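Putative Nitroreductase (Anabaena variabilis ATCC 29413, PDB 3EO7) binds flavin mononucleotide and is probably an oxidoreductase of the nitroreductase family. Local coordinates at residues H6-Q11 against S256-N261; E15-D20 against E178-R183. One frame throughout, in Å; residues are numbered along the deposited sequence.

Contact 1 of 2, residues H6-Q11 against S256-N261; sequences HQSIAQ and SATETN. With ACT (acetate ion), chain H.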
ATOM      1  N   HIS A   6     -12.310  24.846 -12.173  1.00 40.35           N
ATOM      2  CA  HIS A   6     -11.392  24.128 -13.113  1.00 38.36           C
ATOM      3  C   HIS A   6     -10.723  22.963 -12.380  1.00 33.65           C
ATOM      4  O   HIS A   6     -10.337  23.099 -11.218  1.00 33.66           O
ATOM      5  CB  HIS A   6     -10.307  25.067 -13.673  1.00 40.13           C
ATOM      6  CG  HIS A   6      -9.503  24.468 -14.795  1.00 44.61           C
ATOM      7  ND1 HIS A   6      -8.532  23.507 -14.592  1.00 36.86           N
ATOM      8  CD2 HIS A   6      -9.516  24.711 -16.130  1.00 50.36           C
ATOM      9  CE1 HIS A   6      -7.999  23.170 -15.755  1.00 45.92           C
ATOM     10  NE2 HIS A   6      -8.574  23.889 -16.705  1.00 51.45           N
ATOM     11  N   GLN A   7     -10.590  21.846 -13.074  1.00 28.58           N
ATOM     12  CA  GLN A   7      -9.974  20.655 -12.505  1.00 27.96           C
ATOM     13  C   GLN A   7      -8.499  20.947 -12.184  1.00 22.76           C
ATOM     14  O   GLN A   7      -7.860  21.749 -12.866  1.00 24.40           O
ATOM     15  CB  GLN A   7     -10.021  19.487 -13.494  1.00 27.07           C
ATOM     16  CG  GLN A   7     -11.382  18.851 -13.706  1.00 38.05           C
ATOM     17  CD  GLN A   7     -11.282  17.429 -14.275  1.00 37.99           C
ATOM     18  OE1 GLN A   7     -10.333  17.087 -14.994  1.00 45.06           O
ATOM     19  NE2 GLN A   7     -12.261  16.590 -13.930  1.00 48.77           N
ATOM     20  N   SER A   8      -7.972  20.293 -11.160  1.00 20.18           N
ATOM     21  CA  SER A   8      -6.553  20.398 -10.877  1.00 18.57           C
ATOM     22  C   SER A   8      -5.890  19.187 -11.553  1.00 16.94           C
ATOM     23  O   SER A   8      -6.574  18.262 -12.031  1.00 16.93           O
ATOM     24  CB  SER A   8      -6.271  20.439  -9.373  1.00 19.48           C
ATOM     25  OG  SER A   8      -6.592  19.200  -8.798  1.00 19.47           O
ATOM     26  N   ILE A   9      -4.560  19.172 -11.536  1.00 16.10           N
ATOM     27  CA  ILE A   9      -3.805  18.150 -12.254  1.00 16.82           C
ATOM     28  C   ILE A   9      -4.098  16.731 -11.759  1.00 15.03           C
ATOM     29  O   ILE A   9      -4.135  15.821 -12.565  1.00 15.24           O
ATOM     30  CB  ILE A   9      -2.266  18.487 -12.303  1.00 17.17           C
ATOM     31  CG1 ILE A   9      -1.506  17.510 -13.241  1.00 21.82           C
ATOM     32  CG2 ILE A   9      -1.692  18.517 -10.895  1.00 15.05           C
ATOM     33  CD1 ILE A   9      -1.931  17.528 -14.718  1.00 20.55           C
ATOM     34  N   ALA A  10      -4.352  16.528 -10.464  1.00 16.25           N
ATOM     35  CA  ALA A  10      -4.695  15.174  -9.976  1.00 15.91           C
ATOM     36  C   ALA A  10      -6.030  14.664 -10.567  1.00 18.13           C
ATOM     37  O   ALA A  10      -6.161  13.482 -10.905  1.00 17.42           O
ATOM     38  CB  ALA A  10      -4.725  15.142  -8.466  1.00 14.68           C
ATOM     39  N   GLN A  11      -7.019  15.557 -10.678  1.00 18.18           N
ATOM     40  CA  GLN A  11      -8.296  15.202 -11.320  1.00 15.61           C
ATOM     41  C   GLN A  11      -8.105  14.869 -12.800  1.00 15.21           C
ATOM     42  O   GLN A  11      -8.652  13.875 -13.301  1.00 16.48           O
ATOM     43  CB  GLN A  11      -9.318  16.316 -11.147  1.00 17.18           C
ATOM     44  CG  GLN A  11      -9.734  16.524  -9.703  1.00 18.63           C
ATOM     45  CD  GLN A  11     -10.580  17.746  -9.556  1.00 23.40           C
ATOM     46  OE1 GLN A  11     -10.108  18.883  -9.689  1.00 25.07           O
ATOM     47  NE2 GLN A  11     -11.851  17.529  -9.282  1.00 26.74           N
ATOM     48  N   SER A 256       0.481  19.566  -0.711  1.00 18.42           N
ATOM     49  CA  SER A 256       1.190  20.192  -1.830  1.00 18.67           C
ATOM     50  C   SER A 256       0.275  21.321  -2.321  1.00 17.98           C
ATOM     51  O   SER A 256      -0.818  21.530  -1.800  1.00 17.89           O
ATOM     52  CB  SER A 256       1.428  19.202  -2.967  1.00 18.01           C
ATOM     53  OG  SER A 256       0.258  18.938  -3.721  1.00 18.63           O
ATOM     54  N   ALA A 257       0.714  22.045  -3.353  1.00 16.61           N
ATOM     55  CA  ALA A 257      -0.126  23.028  -4.019  1.00 18.70           C
ATOM     56  C   ALA A 257      -1.218  22.308  -4.806  1.00 19.27           C
ATOM     57  O   ALA A 257      -1.188  21.092  -4.959  1.00 18.81           O
ATOM     58  CB  ALA A 257       0.745  23.877  -5.017  1.00 19.31           C
ATOM     59  N   THR A 258      -2.171  23.090  -5.297  1.00 17.64           N
ATOM     60  CA  THR A 258      -3.233  22.631  -6.174  1.00 17.55           C
ATOM     61  C   THR A 258      -2.977  23.349  -7.502  1.00 19.84           C
ATOM     62  O   THR A 258      -2.974  24.581  -7.575  1.00 21.27           O
ATOM     63  CB  THR A 258      -4.612  22.948  -5.605  1.00 19.41           C
ATOM     64  OG1 THR A 258      -4.754  22.296  -4.335  1.00 21.51           O
ATOM     65  CG2 THR A 258      -5.725  22.522  -6.569  1.00 19.85           C
ATOM     66  N   GLU A 259      -2.730  22.587  -8.543  1.00 19.03           N
ATOM     67  CA  GLU A 259      -2.398  23.139  -9.843  1.00 19.30           C
ATOM     68  C   GLU A 259      -3.548  23.053 -10.835  1.00 20.59           C
ATOM     69  O   GLU A 259      -3.889  21.989 -11.303  1.00 19.29           O
ATOM     70  CB  GLU A 259      -1.175  22.389 -10.422  1.00 20.34           C
ATOM     71  CG  GLU A 259      -0.752  22.943 -11.790  1.00 22.91           C
ATOM     72  CD  GLU A 259       0.168  21.998 -12.557  1.00 26.95           C
ATOM     73  OE1 GLU A 259       0.633  21.019 -11.978  1.00 40.03           O
ATOM     74  OE2 GLU A 259       0.393  22.221 -13.753  1.00 29.46           O
ATOM     75  N   THR A 260      -4.126  24.193 -11.189  1.00 19.96           N
ATOM     76  CA  THR A 260      -5.211  24.210 -12.136  1.00 19.52           C
ATOM     77  C   THR A 260      -4.766  24.739 -13.510  1.00 23.47           C
ATOM     78  O   THR A 260      -5.488  24.586 -14.480  1.00 26.71           O
ATOM     79  CB  THR A 260      -6.389  25.053 -11.579  1.00 22.93           C
ATOM     80  OG1 THR A 260      -5.931  26.351 -11.256  1.00 22.03           O
ATOM     81  CG2 THR A 260      -6.964  24.427 -10.291  1.00 21.37           C
ATOM     82  N   ASN A 261      -3.566  25.312 -13.623  0.50 22.84           N
ATOM     83  CA  ASN A 261      -3.107  25.891 -14.906  0.50 23.78           C
ATOM     84  C   ASN A 261      -2.145  24.983 -15.688  0.50 23.56           C
ATOM     85  O   ASN A 261      -1.183  25.444 -16.302  0.50 21.57           O
ATOM     86  CB  ASN A 261      -2.462  27.268 -14.676  0.50 25.47           C
ATOM     87  CG  ASN A 261      -2.269  28.068 -15.978  0.50 27.64           C
ATOM     88  OD1 ASN A 261      -2.923  27.806 -16.991  0.50 32.74           O
ATOM     89  ND2 ASN A 261      -1.376  29.058 -15.942  0.50 34.98           N
TER
HETATM   90  C   ACT H 706      -3.567  23.239  -0.970  1.00 37.86           C
HETATM   91  O   ACT H 706      -3.213  22.989  -2.165  1.00 27.35           O
HETATM   92  OXT ACT H 706      -4.289  22.413  -0.367  1.00 39.95           O
HETATM   93  CH3 ACT H 706      -3.172  24.495  -0.240  1.00 37.99           C

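Contact 2 of 2, residues E15-D20 against E178-R183; sequences ERTKYD and EDRAYR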
ATOM      1  N   GLU A  15      -8.770  11.276 -14.609  1.00 15.68           N
ATOM      2  CA  GLU A  15      -9.641  11.163 -15.761  1.00 17.44           C
ATOM      3  C   GLU A  15      -8.918  10.489 -16.932  1.00 17.76           C
ATOM      4  O   GLU A  15      -9.456   9.576 -17.581  1.00 16.62           O
ATOM      5  CB  GLU A  15     -10.131  12.559 -16.164  1.00 19.90           C
ATOM      6  CG  GLU A  15     -11.158  12.527 -17.298  1.00 30.74           C
ATOM      7  CD  GLU A  15     -12.467  11.771 -16.928  1.00 36.51           C
ATOM      8  OE1 GLU A  15     -12.796  11.698 -15.729  1.00 27.23           O
ATOM      9  OE2 GLU A  15     -13.160  11.263 -17.844  1.00 42.10           O
ATOM     10  N   ARG A  16      -7.697  10.923 -17.195  1.00 16.33           N
ATOM     11  CA  ARG A  16      -6.896  10.361 -18.283  1.00 17.48           C
ATOM     12  C   ARG A  16      -6.456   8.909 -18.144  1.00 18.55           C
ATOM     13  O   ARG A  16      -6.059   8.271 -19.143  1.00 18.36           O
ATOM     14  CB  ARG A  16      -5.681  11.267 -18.556  1.00 18.16           C
ATOM     15  CG  ARG A  16      -6.218  12.507 -19.266  1.00 24.72           C
ATOM     16  CD  ARG A  16      -5.293  13.322 -19.915  1.00 29.90           C
ATOM     17  NE  ARG A  16      -4.323  12.650 -20.785  1.00 20.15           N
ATOM     18  CZ  ARG A  16      -3.200  13.275 -21.101  1.00 22.30           C
ATOM     19  NH1 ARG A  16      -3.016  14.500 -20.649  1.00 23.71           N
ATOM     20  NH2 ARG A  16      -2.266  12.700 -21.830  1.00 18.77           N
ATOM     21  N   THR A  17      -6.578   8.367 -16.957  1.00 14.72           N
ATOM     22  CA  THR A  17      -6.103   7.015 -16.674  1.00 16.51           C
ATOM     23  C   THR A  17      -7.212   6.002 -16.373  1.00 16.82           C
ATOM     24  O   THR A  17      -6.945   4.854 -16.035  1.00 17.66           O
ATOM     25  CB  THR A  17      -5.052   7.034 -15.549  1.00 16.68           C
ATOM     26  OG1 THR A  17      -5.550   7.719 -14.394  1.00 17.08           O
ATOM     27  CG2 THR A  17      -3.770   7.738 -16.055  1.00 16.01           C
ATOM     28  N   LYS A  18      -8.450   6.450 -16.516  1.00 18.21           N
ATOM     29  CA  LYS A  18      -9.607   5.566 -16.346  1.00 17.18           C
ATOM     30  C   LYS A  18      -9.610   4.597 -17.521  1.00 16.71           C
ATOM     31  O   LYS A  18      -8.988   4.864 -18.553  1.00 17.27           O
ATOM     32  CB  LYS A  18     -10.892   6.396 -16.436  1.00 16.98           C
ATOM     33  CG  LYS A  18     -11.083   7.412 -15.313  1.00 16.21           C
ATOM     34  CD  LYS A  18     -12.409   8.116 -15.346  1.00 19.90           C
ATOM     35  CE  LYS A  18     -12.622   8.950 -14.092  1.00 18.66           C
ATOM     36  NZ  LYS A  18     -13.882   9.801 -14.151  1.00 19.11           N
ATOM     37  N   TYR A  19     -10.352   3.498 -17.385  1.00 16.20           N
ATOM     38  CA  TYR A  19     -10.664   2.647 -18.531  1.00 17.13           C
ATOM     39  C   TYR A  19     -12.119   2.937 -18.855  1.00 19.30           C
ATOM     40  O   TYR A  19     -12.939   3.115 -17.944  1.00 18.59           O
ATOM     41  CB  TYR A  19     -10.519   1.173 -18.228  1.00 16.54           C
ATOM     42  CG  TYR A  19      -9.100   0.720 -18.078  1.00 17.27           C
ATOM     43  CD1 TYR A  19      -8.325   0.386 -19.189  1.00 22.10           C
ATOM     44  CD2 TYR A  19      -8.538   0.608 -16.817  1.00 22.93           C
ATOM     45  CE1 TYR A  19      -6.998  -0.053 -19.013  1.00 24.13           C
ATOM     46  CE2 TYR A  19      -7.237   0.186 -16.652  1.00 24.65           C
ATOM     47  CZ  TYR A  19      -6.484  -0.156 -17.743  1.00 24.66           C
ATOM     48  OH  TYR A  19      -5.187  -0.551 -17.483  1.00 31.86           O
ATOM     49  N   ASP A  20     -12.401   3.011 -20.151  1.00 20.84           N
ATOM     50  CA  ASP A  20     -13.714   3.294 -20.696  1.00 22.99           C
ATOM     51  C   ASP A  20     -14.115   2.126 -21.615  1.00 19.43           C
ATOM     52  O   ASP A  20     -13.367   1.758 -22.529  1.00 21.15           O
ATOM     53  CB  ASP A  20     -13.599   4.584 -21.490  1.00 24.07           C
ATOM     54  CG  ASP A  20     -14.855   4.943 -22.273  1.00 33.57           C
ATOM     55  OD1 ASP A  20     -15.880   4.227 -22.246  1.00 28.48           O
ATOM     56  OD2 ASP A  20     -14.781   6.000 -22.929  1.00 40.38           O
ATOM     57  N   GLU A 178       1.919   2.272 -18.770  1.00 15.66           N
ATOM     58  CA  GLU A 178       2.118   3.609 -19.309  1.00 17.69           C
ATOM     59  C   GLU A 178       1.690   4.629 -18.258  1.00 18.28           C
ATOM     60  O   GLU A 178       2.064   4.463 -17.091  1.00 15.89           O
ATOM     61  CB  GLU A 178       1.405   3.737 -20.646  1.00 20.54           C
ATOM     62  CG  GLU A 178       1.964   2.735 -21.682  1.00 24.34           C
ATOM     63  CD  GLU A 178       1.363   2.903 -23.091  1.00 28.46           C
ATOM     64  OE1 GLU A 178       0.156   2.715 -23.264  1.00 39.26           O
ATOM     65  OE2 GLU A 178       2.134   3.194 -24.012  1.00 46.44           O
ATOM     66  N   ASP A 179       0.935   5.666 -18.621  1.00 17.87           N
ATOM     67  CA  ASP A 179       0.608   6.706 -17.632  1.00 17.91           C
ATOM     68  C   ASP A 179      -0.237   6.195 -16.460  1.00 17.84           C
ATOM     69  O   ASP A 179      -0.178   6.755 -15.367  1.00 16.50           O
ATOM     70  CB  ASP A 179      -0.072   7.897 -18.283  1.00 18.54           C
ATOM     71  CG  ASP A 179       0.853   8.696 -19.182  1.00 20.12           C
ATOM     72  OD1 ASP A 179       2.076   8.789 -18.903  1.00 19.29           O
ATOM     73  OD2 ASP A 179       0.311   9.205 -20.177  1.00 23.31           O
ATOM     74  N   ARG A 180      -1.006   5.114 -16.676  1.00 16.93           N
ATOM     75  CA  ARG A 180      -1.829   4.533 -15.594  1.00 17.42           C
ATOM     76  C   ARG A 180      -0.971   3.948 -14.486  1.00 14.65           C
ATOM     77  O   ARG A 180      -1.459   3.629 -13.414  1.00 15.34           O
ATOM     78  CB  ARG A 180      -2.731   3.426 -16.137  1.00 17.66           C
ATOM     79  CG  ARG A 180      -3.696   3.870 -17.218  1.00 18.60           C
ATOM     80  CD  ARG A 180      -4.780   2.837 -17.433  1.00 20.08           C
ATOM     81  NE  ARG A 180      -5.857   3.327 -18.300  1.00 17.86           N
ATOM     82  CZ  ARG A 180      -5.907   3.209 -19.617  1.00 24.34           C
ATOM     83  NH1 ARG A 180      -4.930   2.630 -20.297  1.00 24.04           N
ATOM     84  NH2 ARG A 180      -6.960   3.681 -20.277  1.00 23.31           N
ATOM     85  N   ALA A 181       0.322   3.734 -14.773  1.00 16.11           N
ATOM     86  CA  ALA A 181       1.239   3.181 -13.795  1.00 16.56           C
ATOM     87  C   ALA A 181       1.278   3.954 -12.475  1.00 17.59           C
ATOM     88  O   ALA A 181       1.572   3.343 -11.462  1.00 15.40           O
ATOM     89  CB  ALA A 181       2.680   3.049 -14.344  1.00 16.36           C
ATOM     90  N   TYR A 182       1.047   5.267 -12.475  1.00 15.07           N
ATOM     91  CA  TYR A 182       1.133   6.005 -11.216  1.00 13.91           C
ATOM     92  C   TYR A 182       0.135   5.496 -10.172  1.00 13.83           C
ATOM     93  O   TYR A 182       0.506   5.372  -8.997  1.00 14.78           O
ATOM     94  CB  TYR A 182       1.012   7.510 -11.405  1.00 16.82           C
ATOM     95  CG  TYR A 182       1.705   8.302 -10.333  1.00 16.42           C
ATOM     96  CD1 TYR A 182       3.109   8.328 -10.256  1.00 15.96           C
ATOM     97  CD2 TYR A 182       0.996   9.063  -9.399  1.00 15.02           C
ATOM     98  CE1 TYR A 182       3.760   9.073  -9.282  1.00 17.00           C
ATOM     99  CE2 TYR A 182       1.669   9.836  -8.442  1.00 18.02           C
ATOM    100  CZ  TYR A 182       3.027   9.841  -8.389  1.00 16.66           C
ATOM    101  OH  TYR A 182       3.656  10.611  -7.442  1.00 16.55           O
ATOM    102  N   ARG A 183      -1.095   5.138 -10.588  1.00 14.78           N
ATOM    103  CA  ARG A 183      -2.055   4.547  -9.660  1.00 14.57           C
ATOM    104  C   ARG A 183      -1.487   3.246  -9.093  1.00 14.82           C
ATOM    105  O   ARG A 183      -1.457   3.048  -7.879  1.00 14.29           O
ATOM    106  CB  ARG A 183      -3.370   4.201 -10.373  1.00 13.66           C
ATOM    107  CG  ARG A 183      -4.113   5.383 -10.937  1.00 16.37           C
ATOM    108  CD  ARG A 183      -5.265   4.816 -11.723  1.00 20.04           C
ATOM    109  NE  ARG A 183      -6.181   5.744 -12.360  1.00 15.54           N
ATOM    110  CZ  ARG A 183      -7.508   5.578 -12.367  1.00 15.92           C
ATOM    111  NH1 ARG A 183      -8.079   4.610 -11.656  1.00 17.82           N
ATOM    112  NH2 ARG A 183      -8.277   6.413 -13.044  1.00 18.17           N
TER

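Contact 1 of 2, residues H6-Q11 against S256-N261
This is a loop-to-helix-start contact at the N-terminal end of the modelled chain, in a protein with two nitroreductase-family regions. Residues 6-11 lead into helix 9-16. Residues 256-261 belong to the loop between strand 229-239 and helix 270-276. The contact is structural packing away from the flavin site. One backbone hydrogen bond joins the two segments: Ile9 N donates to Glu259 O at 2.9 Å. The bond is bent at the hydrogen (132°), though Ile9 N lies nearly along the C=O axis. Glu259 O also takes a CA-H...O contact from Ser8 CA at 3.1 Å.

Ser8 holds the N-cap position, but its side chain makes no capping bond. Its OG is hydrogen-bonded to Asp450, which also takes the N-H groups of Ala10 and Glu259 and so ties both segments together. Ser8 N donates to Gln11 OE1, from the first helical turn, at 3.0 Å and on a lone pair of the amide oxygen. Thr258 CG2 packs on Ser8 CB at 3.5 Å. Thr258 OG1 donates to an oxygen of an acetate ion that probably came from the crystallisation liquor.

Ile9 and Glu259 lie side by side and point the same way. The Glu259 chain is extended, with CG anti to its backbone N (chi1 -179°), and Ile9 CG2 rests 3.6 Å from Glu259 OE1. Glu259 OE2 is hydrogen-bonded to Tyr273. His6 and Thr260 run past each other head to tail. Thr260 O lies 3.2 Å from His6 CE1, and Thr260 CG2 sits against the His6 and Gln7 carbonyl oxygens. The imidazole also meets the Tyr262 ring. One bond within the segment restrains it: His6 ND1 donates to Gln7 O at 2.6 Å, close to the ring plane and on a carbonyl lone pair.

Contact 2 of 2, residues E15-D20 against E178-R183
Arg180 makes the central contact, reaching from the 3-10 turn ahead of helix 181-202 to the chain just after helix 9-16. Arg180 NE donates to Thr17 O at 2.9 Å, from above the carbonyl plane. Arg180 NH2 donates to Lys18 O at 2.9 Å, almost straight at 170° and in the guanidinium plane. With its edge occupied by these carbonyls, the guanidinium lies flat on the Tyr19 ring. The planes are 9° apart, and Arg180 CZ sits 3.9 Å from the centroid of the Tyr19 ring in a cation-pi contact. The extended chain gives the reach, and chi4 of 90° turns the guanidinium flat onto the ring.

Arg183, one turn on, meets Thr17 tip to tip. Arg183 NE donates to Thr17 OG1 at 2.9 Å, and Thr17 O lies over one face of the Arg183 guanidinium. The single proton of this hydroxyl is left for the Tyr13 carbonyl, its strongest partner, or is shared with that of His14. Further out, Arg183 is held by a salt bridge to Asp486 and a hydrogen bond to His14 O. Lys18 NZ bridges to Glu15 OE1 at 2.7 Å and to Asp487. Leu423 and Phe485 touch Tyr19. An alanine in place of Arg180 would remove both carbonyl bonds and the stack, and would probably loosen the Thr17-Tyr19 backbone and the Tyr19 ring. Edge N-H groups go to carbonyls and the flat face to tyrosine, so the charge of Arg180 is likely to be stabilised by carbonyl dipoles and the pi face, with no carboxylate of the two segments touching it.

Overall arrangement
Both contacts use helix 9-16. Contact 1 packs the approach to its first turn against the loop 256-261, and contact 2 joins the chain that leaves the helix to residues 179-183. Their centres are about 17 Å apart, on the same side of the chain's centre. Contact 1 is the more peripheral, about 24 Å from that centre against about 18 Å for contact 2. Only contact 2 comes near the flavin: the Arg183 side chain is about 8 Å from the bound FMN. The side chain of Tyr19 is about 7 Å from Gly482 and about 9 Å from that of Gln425, both FMN-binding residues. Helix 9-16 thus links a peripheral contact to one nearer the flavin.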